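Local coordinates for ferric-siderophore receptor protein (Streptomyces coelicolor, PDB 6ENK), which binds the iron complex of the hydroxamate siderophore desferrioxamine B and probably delivers it to a membrane transporter for iron uptake, at residues A[197-202]-A[319-324]; A[220-225]-A[294-299]; A[201-206]-A[262-267]; A[250-255]-A[280-285]. All coordinates share one frame; numbering follows the deposited sequence. Where two conformers were deposited one is given.

Interaction 1: residues A[197-202]-A[319-324]; sequences PEIRVL and ENAKKV. With NA (sodium ion), chain B.
Lys-323 lays its CE methylene over one face of the Arg-200 guanidinium, 3.6 Å from Arg-200 NH2 and displaced from the centre of the flat group toward its rim. The two long side chains cross obliquely. Arg-200 starts with CG anti to the carbonyl carbon and folds at its third torsion (chi3 -66°), which brings the guanidinium beneath the lysine, while Lys-323 runs out extended and bends at its last torsion. This leaves two cations close together, Lys-323 NZ lying 4.2 Å from Arg-200 NH2. The cost is probably offset by Asp-261, whose OD2 forms a salt bridge with Arg-200 NE, and by the carbonyl of Gly-325, which accepts a hydrogen bond from NH2.

Deeper in, the contact is apolar. Ile-199 meets Ala-321 with both of its branches: CD1 is 3.9 Å and CG2 4.0 Å from Ala-321 CB, a separation expected of methyl groups in van der Waals contact. The same CD1 also reaches the backbone, 3.7 Å from Ala-321 O. A sodium ion binds on the helical side of the 319-324 segment, held by Glu-319 O at 2.7 Å and Asn-320 OD1 at 2.9 Å, with two waters.

Ala-321 is the first residue to leave helical geometry after helix 304-320, so the contact fastens the C-terminal tail to the start of strand 201-206, in the mixed sheet of the C-terminal lobe of the binding-protein fold. Lys-196 bonds the carbonyls of Glu-319 and Ala-321, and Ile-199 and Ala-321 both rest on Val-262 of the adjacent strand 262-266.

Interaction 2: residues A[220-225]-A[294-299]; sequences VDLEYF and IARSPE. With BJ5 (desferrioxamine B), chain E.
Asp-221, in the first turn of helix 220-227, faces the chain just beyond strand 293-296, its CA 6.9 Å from Pro-298 CA. Its carboxylate is gripped side-on by Arg-296: NH2 of Arg-296 donates to Asp-221 OD1 and NE to OD2, each at 2.8 Å. Both oxygens use their syn lone pairs, the NE bond is nearly straight (169°), and the two flat groups are almost coplanar, 13° apart. Asp-221 reaches this pose with CG between its backbone N and carbonyl carbon (chi1 63°).

The faces of the guanidinium are packed too. Leu-222 CD1 sits over its centre, 3.4 Å from Arg-296 CZ, and Pro-298 CB covers the opposite face. In this periplasmic-binding-protein fold of two lobes joined by the long helix 173-195, the sandwich lies beside the siderophore, with Pro-298 CB 3.4 Å from C24 of desferrioxamine B and Arg-296 NH1 3.6 Å from its C25. A methionine in place of Arg-296 would probably leave the buried charge of Asp-221 without its mate and the carboxylate freer to turn. Weak bonds to Ser-219 and Ser-214 add to the arginine's hold. Asp-221 OD2 has a further partner in a water, 3.0 Å away, which in turn accepts from Ser-297 N and so bridges the helix to the backbone of the 294-299 segment.

Interaction 3: residues A[201-206]-A[262-267]; sequences VLAGSA and VIIMDD. With BJ5 (desferrioxamine B), chain E.
Strands 201-206 and 262-266 pair through Val-201 with Val-262 up to Gly-204 with Met-265, a parallel ladder inside the five-stranded mixed sheet of the C-terminal lobe of this binding-protein fold. Their short axes diverge by 34°, in keeping with a twisted sheet.

Four backbone hydrogen bonds hold the ladder: Leu-202 N to Val-262 O, Ile-264 N to Leu-202 O, Gly-204 N to Ile-264 O, the shortest at 2.7 Å, and Asp-266 N to Gly-204 O. Each of these carbonyls also receives a CA-H contact, as from Val-201 CA to Val-262 O at 3.3 Å. The next rung is opened by a water that accepts from Ala-206 N at 3.1 Å and donates to Asp-266 O.

Among the side chains, the polar link is Ser-205 OG to Asp-266 OD2, a 2.7 Å hydrogen bond that meets the carboxylate on its anti side and somewhat out of its plane. OD2 also forms a salt bridge with Arg-268, which is hydrogen-bonded to desferrioxamine B. A leucine in place of Asp-266 would probably cost Ser-205 its acceptor and Arg-268 one of its two acidic partners, Glu-299 remaining as the other.

Apolar contacts occupy both faces. On one, Val-201 CG1 meets Ile-264 CG2 at 4.0 Å and Ala-203 CB meets Ile-264 CG1. On the other, Met-265 folds back (chi2 -59°, chi3 -73°) over Gly-204, its SD 3.7 Å from the glycine CA and its CE 3.9 Å from Ala-206 CB.

Interaction 4: residues A[250-255]-A[280-285]; sequences LSWENV and GTWKQL
Thr-281 bridges to the 250-255 loop with every atom of its side chain. CB comes first, 3.3 Å from Trp-252 O and 3.8 Å from Val-255 CG2. From there OG1 is placed between the backbone N and carbonyl carbon (chi1 52°) and donates to Trp-252 O in a short bond of 2.6 Å. The hydroxyl approaches from above the carbonyl plane, not along a lone pair, and the same oxygen takes a weak bond from Val-255 N. OG1 also touches Val-255 CG2, whereas the methyl CG2 of Thr-281 lies 3.7 Å from Glu-253 CA.

Two further contacts flank the threonine. The indole of Trp-252 brings CZ3 to 3.9 Å from Trp-282 CB, the two tryptophans lying side by side and pointing the same way. Leu-285 CD2 rests 3.8 Å from Val-255 O.

The contact joins the loop after strand 247-250 to helix 280-284 at the edge of the C-terminal lobe. Trp-252 bonds the carbonyl of Ser-207 through NE1 and stacks edge-to-face with Phe-211 of strand 211-214; Trp-282 and Leu-285 pack on Met-265 and Ile-263 of strand 262-266.

In the fold
Along the chain, the 197-202 segment opens interaction 1, which closes the longest loop only when the tail after helix 304-320 returns. Interaction 3 starts from the same stretch, sharing Val-201 and Leu-202, and closes at 262-267. Between these ends begins interaction 2, which crosses interaction 3 and finishes at 294-299, nested within interaction 1. Interaction 4 lies inside the loop of interaction 2 and also crosses interaction 3. Interaction 3 is the hub: Val-262 N probably bonds Arg-200 O of interaction 1, Asp-267 bonds Ser-297 of interaction 2, and Ala-206 touches Trp-252 of interaction 4. Interactions 2 and 3 both reach the siderophore.

Interaction 1: residues A[197-202]-A[319-324]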
# COMPACT_ATOMS: atom_id res chain seq x y z
N PRO A 197 -15.23 18.80 -9.88
CA PRO A 197 -16.05 18.15 -8.84
C PRO A 197 -16.99 17.07 -9.38
O PRO A 197 -17.39 16.20 -8.63
CB PRO A 197 -16.85 19.32 -8.23
CG PRO A 197 -16.94 20.31 -9.34
CD PRO A 197 -15.62 20.22 -10.05
N GLU A 198 -17.32 17.13 -10.66
CA GLU A 198 -18.23 16.17 -11.29
C GLU A 198 -17.63 14.77 -11.53
O GLU A 198 -18.37 13.82 -11.75
CB GLU A 198 -18.76 16.76 -12.62
CG GLU A 198 -17.82 16.70 -13.84
CD GLU A 198 -16.80 17.86 -13.96
OE1 GLU A 198 -16.55 18.62 -13.01
OE2 GLU A 198 -16.23 18.00 -15.07
N ILE A 199 -16.31 14.65 -11.54
CA ILE A 199 -15.64 13.39 -11.87
C ILE A 199 -15.73 12.40 -10.70
O ILE A 199 -15.18 12.64 -9.63
CB ILE A 199 -14.16 13.65 -12.25
CG1 ILE A 199 -14.07 14.56 -13.51
CG2 ILE A 199 -13.41 12.35 -12.48
CD1 ILE A 199 -14.83 14.03 -14.72
N ARG A 200 -16.38 11.26 -10.94
CA ARG A 200 -16.60 10.24 -9.91
C ARG A 200 -15.56 9.14 -10.03
O ARG A 200 -15.36 8.55 -11.11
CB ARG A 200 -18.02 9.67 -10.04
CG ARG A 200 -19.11 10.75 -9.90
CD ARG A 200 -20.40 10.35 -10.60
NE ARG A 200 -20.27 10.27 -12.05
CZ ARG A 200 -21.26 9.92 -12.89
NH1 ARG A 200 -22.49 9.65 -12.44
NH2 ARG A 200 -21.03 9.89 -14.19
N VAL A 201 -14.88 8.87 -8.91
CA VAL A 201 -13.73 7.94 -8.89
C VAL A 201 -14.19 6.69 -8.18
O VAL A 201 -14.70 6.77 -7.07
CB VAL A 201 -12.49 8.56 -8.20
CG1 VAL A 201 -11.32 7.60 -8.24
CG2 VAL A 201 -12.10 9.88 -8.88
N LEU A 202 -14.01 5.53 -8.82
CA LEU A 202 -14.37 4.26 -8.21
C LEU A 202 -13.08 3.48 -7.95
O LEU A 202 -12.27 3.33 -8.84
CB LEU A 202 -15.30 3.45 -9.13
CG LEU A 202 -15.85 2.10 -8.62
CD1 LEU A 202 -17.23 1.83 -9.19
CD2 LEU A 202 -14.94 0.90 -8.91
N GLU A 319 -7.85 15.49 -13.84
CA GLU A 319 -7.63 16.67 -14.71
C GLU A 319 -8.17 16.46 -16.10
O GLU A 319 -8.84 17.36 -16.63
CB GLU A 319 -6.13 17.00 -14.82
CG GLU A 319 -5.56 17.75 -13.62
CD GLU A 319 -4.06 17.56 -13.43
OE1 GLU A 319 -3.37 17.17 -14.40
OE2 GLU A 319 -3.56 17.81 -12.31
N ASN A 320 -7.89 15.28 -16.67
CA ASN A 320 -8.20 14.93 -18.06
C ASN A 320 -9.40 14.02 -18.31
O ASN A 320 -9.72 13.75 -19.46
CB ASN A 320 -6.93 14.34 -18.68
CG ASN A 320 -5.78 15.31 -18.57
OD1 ASN A 320 -5.99 16.51 -18.72
ND2 ASN A 320 -4.59 14.82 -18.25
N ALA A 321 -10.08 13.57 -17.26
CA ALA A 321 -11.28 12.73 -17.41
C ALA A 321 -12.46 13.49 -18.00
O ALA A 321 -12.70 14.67 -17.65
CB ALA A 321 -11.69 12.12 -16.08
N LYS A 322 -13.20 12.82 -18.89
CA LYS A 322 -14.55 13.24 -19.24
C LYS A 322 -15.57 12.59 -18.30
O LYS A 322 -15.33 11.50 -17.80
CB LYS A 322 -14.88 12.82 -20.67
CG LYS A 322 -13.90 13.30 -21.72
CD LYS A 322 -14.48 13.05 -23.12
CE LYS A 322 -13.42 12.88 -24.18
NZ LYS A 322 -13.99 12.29 -25.43
N LYS A 323 -16.70 13.26 -18.08
CA LYS A 323 -17.80 12.64 -17.37
C LYS A 323 -18.51 11.66 -18.31
O LYS A 323 -19.11 12.06 -19.30
CB LYS A 323 -18.76 13.70 -16.83
CG LYS A 323 -19.65 13.20 -15.70
CD LYS A 323 -20.90 14.04 -15.53
CE LYS A 323 -21.87 13.41 -14.55
NZ LYS A 323 -23.25 13.37 -15.09
N VAL A 324 -18.41 10.36 -18.01
CA VAL A 324 -18.92 9.30 -18.91
C VAL A 324 -19.84 8.28 -18.26
O VAL A 324 -20.61 7.62 -18.97
CB VAL A 324 -17.77 8.51 -19.59
CG1 VAL A 324 -17.02 9.38 -20.60
CG2 VAL A 324 -16.81 7.91 -18.57
NA NA B . -7.76 18.82 -18.58
O HOH W 1 -4.88 18.51 -18.46
O HOH W 2 -9.06 17.86 -19.98

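Interaction 2: residues A[220-225]-A[294-299]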
# COMPACT_ATOMS: atom_id res chain seq x y z
N VAL A 220 -5.70 4.03 4.08
CA VAL A 220 -4.88 5.24 4.26
C VAL A 220 -4.78 6.10 3.00
O VAL A 220 -4.83 7.34 3.10
CB VAL A 220 -3.46 4.93 4.82
CG1 VAL A 220 -3.58 4.26 6.16
CG2 VAL A 220 -2.62 4.07 3.88
N ASP A 221 -4.64 5.48 1.83
CA ASP A 221 -4.60 6.26 0.58
C ASP A 221 -5.94 6.95 0.30
O ASP A 221 -5.99 8.19 0.10
CB ASP A 221 -4.13 5.44 -0.63
CG ASP A 221 -5.04 4.27 -0.99
OD1 ASP A 221 -5.65 3.66 -0.09
OD2 ASP A 221 -5.11 3.95 -2.20
N LEU A 222 -7.02 6.18 0.33
CA LEU A 222 -8.34 6.74 -0.02
C LEU A 222 -8.82 7.78 1.00
O LEU A 222 -9.43 8.77 0.62
CB LEU A 222 -9.38 5.64 -0.27
CG LEU A 222 -8.95 4.52 -1.23
CD1 LEU A 222 -10.04 3.48 -1.32
CD2 LEU A 222 -8.63 5.12 -2.60
N GLU A 223 -8.57 7.56 2.29
CA GLU A 223 -8.93 8.58 3.30
C GLU A 223 -8.25 9.92 3.00
O GLU A 223 -8.91 10.97 3.03
CB GLU A 223 -8.61 8.11 4.74
CG GLU A 223 -9.65 7.15 5.30
CD GLU A 223 -9.57 6.94 6.82
OE1 GLU A 223 -9.10 7.84 7.56
OE2 GLU A 223 -9.97 5.83 7.26
N TYR A 224 -6.98 9.86 2.62
CA TYR A 224 -6.22 11.06 2.32
C TYR A 224 -6.72 11.73 1.03
O TYR A 224 -6.91 12.96 1.00
CB TYR A 224 -4.71 10.74 2.25
CG TYR A 224 -3.80 11.93 2.06
CD1 TYR A 224 -3.88 13.04 2.89
CD2 TYR A 224 -2.82 11.92 1.07
CE1 TYR A 224 -3.02 14.12 2.73
CE2 TYR A 224 -1.95 12.99 0.91
CZ TYR A 224 -2.06 14.09 1.74
OH TYR A 224 -1.20 15.14 1.56
N PHE A 225 -7.01 10.91 0.01
CA PHE A 225 -7.49 11.43 -1.27
C PHE A 225 -8.87 12.10 -1.10
O PHE A 225 -9.13 13.15 -1.69
CB PHE A 225 -7.60 10.33 -2.35
CG PHE A 225 -6.30 9.61 -2.69
CD1 PHE A 225 -5.06 10.17 -2.49
CD2 PHE A 225 -6.37 8.35 -3.30
CE1 PHE A 225 -3.91 9.49 -2.85
CE2 PHE A 225 -5.22 7.67 -3.65
CZ PHE A 225 -3.99 8.23 -3.42
N ILE A 294 -6.83 3.80 -14.30
CA ILE A 294 -5.43 3.86 -13.85
C ILE A 294 -5.24 2.90 -12.68
O ILE A 294 -6.18 2.26 -12.25
CB ILE A 294 -5.03 5.30 -13.43
CG1 ILE A 294 -5.81 5.76 -12.18
CG2 ILE A 294 -5.22 6.28 -14.60
CD1 ILE A 294 -5.25 6.99 -11.52
N ALA A 295 -4.01 2.83 -12.17
CA ALA A 295 -3.66 2.03 -11.02
C ALA A 295 -4.06 2.71 -9.70
O ALA A 295 -4.00 3.93 -9.56
CB ALA A 295 -2.17 1.72 -11.05
N ARG A 296 -4.50 1.90 -8.74
CA ARG A 296 -4.49 2.24 -7.33
C ARG A 296 -3.49 1.34 -6.65
O ARG A 296 -3.47 0.14 -6.96
CB ARG A 296 -5.84 1.96 -6.69
CG ARG A 296 -5.85 2.26 -5.20
CD ARG A 296 -7.12 1.81 -4.52
NE ARG A 296 -6.91 1.93 -3.09
CZ ARG A 296 -7.57 1.29 -2.13
NH1 ARG A 296 -8.53 0.41 -2.40
NH2 ARG A 296 -7.22 1.49 -0.86
N SER A 297 -2.71 1.87 -5.71
CA SER A 297 -1.89 1.03 -4.84
C SER A 297 -2.53 0.96 -3.45
O SER A 297 -2.29 1.85 -2.64
CB SER A 297 -0.48 1.59 -4.71
OG SER A 297 0.18 1.65 -5.95
N PRO A 298 -3.37 -0.08 -3.18
CA PRO A 298 -4.00 -0.17 -1.84
C PRO A 298 -3.03 -0.39 -0.67
O PRO A 298 -3.42 -0.19 0.48
CB PRO A 298 -4.99 -1.34 -1.97
CG PRO A 298 -5.14 -1.59 -3.41
CD PRO A 298 -3.85 -1.17 -4.05
N GLU A 299 -1.81 -0.82 -0.97
CA GLU A 299 -0.70 -0.88 0.00
C GLU A 299 0.42 0.06 -0.46
O GLU A 299 1.43 -0.39 -1.03
CB GLU A 299 -0.17 -2.30 0.09
CG GLU A 299 -1.18 -3.29 0.60
CD GLU A 299 -0.58 -4.66 0.82
OE1 GLU A 299 0.50 -4.74 1.44
OE2 GLU A 299 -1.18 -5.67 0.41
FE BJ5 E . -7.21 -7.93 0.87
O11 BJ5 E . -5.78 -8.97 -0.03
O12 BJ5 E . -6.67 -8.85 2.55
O21 BJ5 E . -8.58 -6.89 1.82
O22 BJ5 E . -5.98 -6.46 1.35
O31 BJ5 E . -7.74 -7.08 -0.85
O32 BJ5 E . -8.49 -9.38 0.35
N11 BJ5 E . -5.12 -9.49 0.98
C11 BJ5 E . -5.69 -9.65 2.28
C12 BJ5 E . -5.19 -10.55 3.37
C13 BJ5 E . -6.31 -11.02 4.30
C14 BJ5 E . -6.50 -10.12 5.50
O13 BJ5 E . -6.00 -10.38 6.59
N12 BJ5 E . -7.28 -9.05 5.33
C15 BJ5 E . -7.87 -8.29 6.44
C16 BJ5 E . -7.32 -6.89 6.56
C18 BJ5 E . -8.77 -5.85 4.71
C17 BJ5 E . -7.39 -6.05 5.29
C19 BJ5 E . -8.76 -5.14 3.37
N21 BJ5 E . -7.98 -5.87 2.36
C21 BJ5 E . -6.64 -5.51 1.97
C22 BJ5 E . -5.89 -4.27 2.34
C23 BJ5 E . -5.59 -3.36 1.15
C24 BJ5 E . -6.83 -2.82 0.50
O23 BJ5 E . -7.38 -1.81 0.91
N22 BJ5 E . -7.29 -3.49 -0.56
C25 BJ5 E . -8.34 -3.01 -1.45
C26 BJ5 E . -8.93 -4.14 -2.26
C27 BJ5 E . -9.89 -5.02 -1.47
C28 BJ5 E . -10.38 -6.24 -2.21
C29 BJ5 E . -9.30 -7.26 -2.56
N31 BJ5 E . -8.68 -7.83 -1.36
C31 BJ5 E . -9.13 -9.03 -0.75
C32 BJ5 E . -10.29 -9.86 -1.25
C39 BJ5 E . -3.76 -9.95 0.69
C40 BJ5 E . -3.75 -11.10 -0.28
C41 BJ5 E . -4.84 -12.14 -0.05
C42 BJ5 E . -4.38 -13.59 -0.05
C43 BJ5 E . -4.66 -14.33 -1.34
N44 BJ5 E . -4.59 -13.48 -2.53
O HOH W 3 -3.09 4.48 -4.29

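Interaction 3: residues A[201-206]-A[262-267]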
# COMPACT_ATOMS: atom_id res chain seq x y z
N VAL A 201 -14.88 8.87 -8.91
CA VAL A 201 -13.73 7.94 -8.89
C VAL A 201 -14.19 6.69 -8.18
O VAL A 201 -14.70 6.77 -7.07
CB VAL A 201 -12.49 8.56 -8.20
CG1 VAL A 201 -11.32 7.60 -8.24
CG2 VAL A 201 -12.10 9.88 -8.88
N LEU A 202 -14.01 5.53 -8.82
CA LEU A 202 -14.37 4.26 -8.21
C LEU A 202 -13.08 3.48 -7.95
O LEU A 202 -12.27 3.33 -8.84
CB LEU A 202 -15.30 3.45 -9.13
CG LEU A 202 -15.85 2.10 -8.62
CD1 LEU A 202 -17.23 1.83 -9.19
CD2 LEU A 202 -14.94 0.90 -8.91
N ALA A 203 -12.91 3.00 -6.72
CA ALA A 203 -11.73 2.22 -6.33
C ALA A 203 -12.09 0.74 -6.39
O ALA A 203 -12.93 0.24 -5.61
CB ALA A 203 -11.28 2.63 -4.93
N GLY A 204 -11.47 0.04 -7.36
CA GLY A 204 -11.80 -1.35 -7.66
C GLY A 204 -10.63 -2.31 -7.47
O GLY A 204 -9.49 -1.90 -7.37
N SER A 205 -10.95 -3.59 -7.44
CA SER A 205 -9.98 -4.69 -7.39
C SER A 205 -10.66 -5.89 -8.03
O SER A 205 -11.81 -6.21 -7.68
CB SER A 205 -9.57 -4.98 -5.93
OG SER A 205 -8.60 -6.02 -5.84
N ALA A 206 -9.97 -6.55 -8.95
CA ALA A 206 -10.50 -7.67 -9.72
C ALA A 206 -9.95 -9.03 -9.26
O ALA A 206 -8.75 -9.17 -9.00
CB ALA A 206 -10.21 -7.48 -11.21
N VAL A 262 -13.74 7.76 -13.53
CA VAL A 262 -12.38 7.25 -13.44
C VAL A 262 -12.45 6.02 -12.53
O VAL A 262 -13.10 6.05 -11.48
CB VAL A 262 -11.41 8.28 -12.84
CG1 VAL A 262 -10.02 7.65 -12.60
CG2 VAL A 262 -11.31 9.53 -13.72
N ILE A 263 -11.77 4.95 -12.94
CA ILE A 263 -11.65 3.73 -12.12
C ILE A 263 -10.19 3.54 -11.75
O ILE A 263 -9.30 3.57 -12.64
CB ILE A 263 -12.18 2.47 -12.85
CG1 ILE A 263 -13.68 2.65 -13.15
CG2 ILE A 263 -11.99 1.25 -11.97
CD1 ILE A 263 -14.26 1.63 -14.10
N ILE A 264 -9.92 3.41 -10.45
CA ILE A 264 -8.57 3.15 -9.96
C ILE A 264 -8.56 1.69 -9.50
O ILE A 264 -9.39 1.26 -8.68
CB ILE A 264 -8.08 4.20 -8.91
CG1 ILE A 264 -8.87 4.15 -7.58
CG2 ILE A 264 -8.10 5.60 -9.49
CD1 ILE A 264 -8.33 5.16 -6.57
N MET A 265 -7.70 0.90 -10.13
CA MET A 265 -7.69 -0.56 -9.98
C MET A 265 -6.46 -1.02 -9.20
O MET A 265 -5.33 -0.68 -9.55
CB MET A 265 -7.74 -1.26 -11.36
CG MET A 265 -9.09 -1.15 -12.07
SD MET A 265 -10.46 -1.85 -11.12
CE MET A 265 -10.12 -3.60 -11.29
N ASP A 266 -6.72 -1.76 -8.13
CA ASP A 266 -5.72 -2.49 -7.36
C ASP A 266 -4.62 -3.09 -8.26
O ASP A 266 -4.89 -3.82 -9.22
CB ASP A 266 -6.46 -3.57 -6.58
CG ASP A 266 -5.64 -4.25 -5.51
OD1 ASP A 266 -4.41 -4.07 -5.34
OD2 ASP A 266 -6.31 -5.01 -4.76
N ASP A 267 -3.37 -2.77 -7.91
CA ASP A 267 -2.17 -3.15 -8.66
C ASP A 267 -1.41 -4.35 -8.10
O ASP A 267 -0.36 -4.73 -8.63
CB ASP A 267 -1.24 -1.92 -8.78
CG ASP A 267 -0.67 -1.42 -7.43
OD1 ASP A 267 -1.03 -1.96 -6.36
OD2 ASP A 267 0.13 -0.48 -7.44
FE BJ5 E . -7.21 -7.93 0.87
O11 BJ5 E . -5.78 -8.97 -0.03
O12 BJ5 E . -6.67 -8.85 2.55
O21 BJ5 E . -8.58 -6.89 1.82
O22 BJ5 E . -5.98 -6.46 1.35
O31 BJ5 E . -7.74 -7.08 -0.85
O32 BJ5 E . -8.49 -9.38 0.35
N11 BJ5 E . -5.12 -9.49 0.98
C11 BJ5 E . -5.69 -9.65 2.28
C12 BJ5 E . -5.19 -10.55 3.37
C13 BJ5 E . -6.31 -11.02 4.30
C14 BJ5 E . -6.50 -10.12 5.50
O13 BJ5 E . -6.00 -10.38 6.59
N12 BJ5 E . -7.28 -9.05 5.33
C15 BJ5 E . -7.87 -8.29 6.44
C16 BJ5 E . -7.32 -6.89 6.56
C18 BJ5 E . -8.77 -5.85 4.71
C17 BJ5 E . -7.39 -6.05 5.29
C19 BJ5 E . -8.76 -5.14 3.37
N21 BJ5 E . -7.98 -5.87 2.36
C21 BJ5 E . -6.64 -5.51 1.97
C22 BJ5 E . -5.89 -4.27 2.34
C23 BJ5 E . -5.59 -3.36 1.15
C24 BJ5 E . -6.83 -2.82 0.50
O23 BJ5 E . -7.38 -1.81 0.91
N22 BJ5 E . -7.29 -3.49 -0.56
C25 BJ5 E . -8.34 -3.01 -1.45
C26 BJ5 E . -8.93 -4.14 -2.26
C27 BJ5 E . -9.89 -5.02 -1.47
C28 BJ5 E . -10.38 -6.24 -2.21
C29 BJ5 E . -9.30 -7.26 -2.56
N31 BJ5 E . -8.68 -7.83 -1.36
C31 BJ5 E . -9.13 -9.03 -0.75
C32 BJ5 E . -10.29 -9.86 -1.25
C39 BJ5 E . -3.76 -9.95 0.69
C40 BJ5 E . -3.75 -11.10 -0.28
C41 BJ5 E . -4.84 -12.14 -0.05
C42 BJ5 E . -4.38 -13.59 -0.05
C43 BJ5 E . -4.66 -14.33 -1.34
N44 BJ5 E . -4.59 -13.48 -2.53
O HOH W 4 -7.27 -5.32 -9.79

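Interaction 4: residues A[250-255]-A[280-285]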
# COMPACT_ATOMS: atom_id res chain seq x y z
N LEU A 250 -18.89 -7.45 -5.49
CA LEU A 250 -19.89 -7.48 -6.58
C LEU A 250 -19.66 -8.67 -7.52
O LEU A 250 -18.53 -9.02 -7.85
CB LEU A 250 -19.87 -6.19 -7.42
CG LEU A 250 -20.11 -4.83 -6.76
CD1 LEU A 250 -20.02 -3.71 -7.79
CD2 LEU A 250 -21.45 -4.82 -6.04
N SER A 251 -20.75 -9.27 -7.96
CA SER A 251 -20.69 -10.19 -9.09
C SER A 251 -20.25 -9.38 -10.31
O SER A 251 -20.60 -8.20 -10.45
CB SER A 251 -22.06 -10.83 -9.34
OG SER A 251 -22.47 -11.62 -8.23
N TRP A 252 -19.50 -10.02 -11.20
CA TRP A 252 -19.02 -9.33 -12.39
C TRP A 252 -20.14 -8.77 -13.27
O TRP A 252 -19.98 -7.73 -13.91
CB TRP A 252 -18.14 -10.26 -13.20
CG TRP A 252 -16.74 -10.34 -12.69
CD1 TRP A 252 -16.18 -11.34 -11.94
CD2 TRP A 252 -15.72 -9.37 -12.89
NE1 TRP A 252 -14.86 -11.04 -11.66
CE2 TRP A 252 -14.55 -9.84 -12.25
CE3 TRP A 252 -15.67 -8.14 -13.56
CZ2 TRP A 252 -13.35 -9.13 -12.27
CZ3 TRP A 252 -14.47 -7.42 -13.56
CH2 TRP A 252 -13.33 -7.92 -12.93
N GLU A 253 -21.28 -9.46 -13.29
CA GLU A 253 -22.43 -8.96 -14.04
C GLU A 253 -23.04 -7.65 -13.46
O GLU A 253 -23.87 -7.05 -14.11
CB GLU A 253 -23.51 -10.04 -14.24
CG GLU A 253 -24.06 -10.71 -12.98
CD GLU A 253 -23.27 -11.94 -12.55
OE1 GLU A 253 -22.02 -11.95 -12.72
OE2 GLU A 253 -23.89 -12.87 -11.99
N ASN A 254 -22.61 -7.23 -12.25
CA ASN A 254 -23.17 -6.04 -11.60
C ASN A 254 -22.11 -4.96 -11.40
O ASN A 254 -22.28 -4.06 -10.60
CB ASN A 254 -23.80 -6.42 -10.25
CG ASN A 254 -24.88 -7.48 -10.39
OD1 ASN A 254 -25.65 -7.48 -11.36
ND2 ASN A 254 -24.93 -8.39 -9.44
N VAL A 255 -21.02 -5.02 -12.17
CA VAL A 255 -19.94 -4.01 -12.02
C VAL A 255 -20.32 -2.63 -12.53
O VAL A 255 -19.61 -1.67 -12.27
CB VAL A 255 -18.58 -4.43 -12.65
CG1 VAL A 255 -18.03 -5.62 -11.92
CG2 VAL A 255 -18.68 -4.67 -14.17
N GLY A 280 -17.10 -9.37 -19.88
CA GLY A 280 -17.72 -8.47 -20.87
C GLY A 280 -18.33 -7.21 -20.28
O GLY A 280 -18.29 -6.12 -20.87
N THR A 281 -18.90 -7.35 -19.09
CA THR A 281 -19.48 -6.22 -18.37
C THR A 281 -18.44 -5.14 -18.07
O THR A 281 -18.70 -3.95 -18.26
CB THR A 281 -20.06 -6.68 -17.03
OG1 THR A 281 -19.03 -7.44 -16.34
CG2 THR A 281 -21.30 -7.50 -17.28
N TRP A 282 -17.26 -5.57 -17.63
CA TRP A 282 -16.12 -4.69 -17.43
C TRP A 282 -15.79 -3.92 -18.70
O TRP A 282 -15.68 -2.68 -18.69
CB TRP A 282 -14.89 -5.49 -16.98
CG TRP A 282 -13.62 -4.71 -17.09
CD1 TRP A 282 -12.70 -4.76 -18.11
CD2 TRP A 282 -13.13 -3.74 -16.16
NE1 TRP A 282 -11.69 -3.87 -17.87
CE2 TRP A 282 -11.93 -3.23 -16.68
CE3 TRP A 282 -13.60 -3.25 -14.94
CZ2 TRP A 282 -11.16 -2.26 -16.01
CZ3 TRP A 282 -12.85 -2.29 -14.27
CH2 TRP A 282 -11.64 -1.80 -14.82
N LYS A 283 -15.63 -4.66 -19.78
CA LYS A 283 -15.23 -4.11 -21.08
C LYS A 283 -16.22 -3.05 -21.61
O LYS A 283 -15.82 -2.12 -22.31
CB LYS A 283 -15.03 -5.23 -22.11
CG LYS A 283 -13.76 -6.05 -21.87
CD LYS A 283 -13.51 -7.13 -22.93
CE LYS A 283 -12.07 -7.64 -22.88
NZ LYS A 283 -11.71 -8.75 -23.84
N GLN A 284 -17.49 -3.20 -21.25
CA GLN A 284 -18.52 -2.24 -21.63
C GLN A 284 -18.63 -1.00 -20.75
O GLN A 284 -19.34 -0.08 -21.14
CB GLN A 284 -19.89 -2.93 -21.74
CG GLN A 284 -19.98 -3.82 -22.97
CD GLN A 284 -21.35 -4.46 -23.13
OE1 GLN A 284 -22.08 -4.65 -22.15
NE2 GLN A 284 -21.71 -4.79 -24.38
N LEU A 285 -17.94 -0.94 -19.59
CA LEU A 285 -18.06 0.23 -18.71
C LEU A 285 -17.63 1.48 -19.43
O LEU A 285 -16.62 1.45 -20.13
CB LEU A 285 -17.23 0.08 -17.43
CG LEU A 285 -17.73 -0.98 -16.44
CD1 LEU A 285 -16.69 -1.18 -15.34
CD2 LEU A 285 -19.08 -0.60 -15.85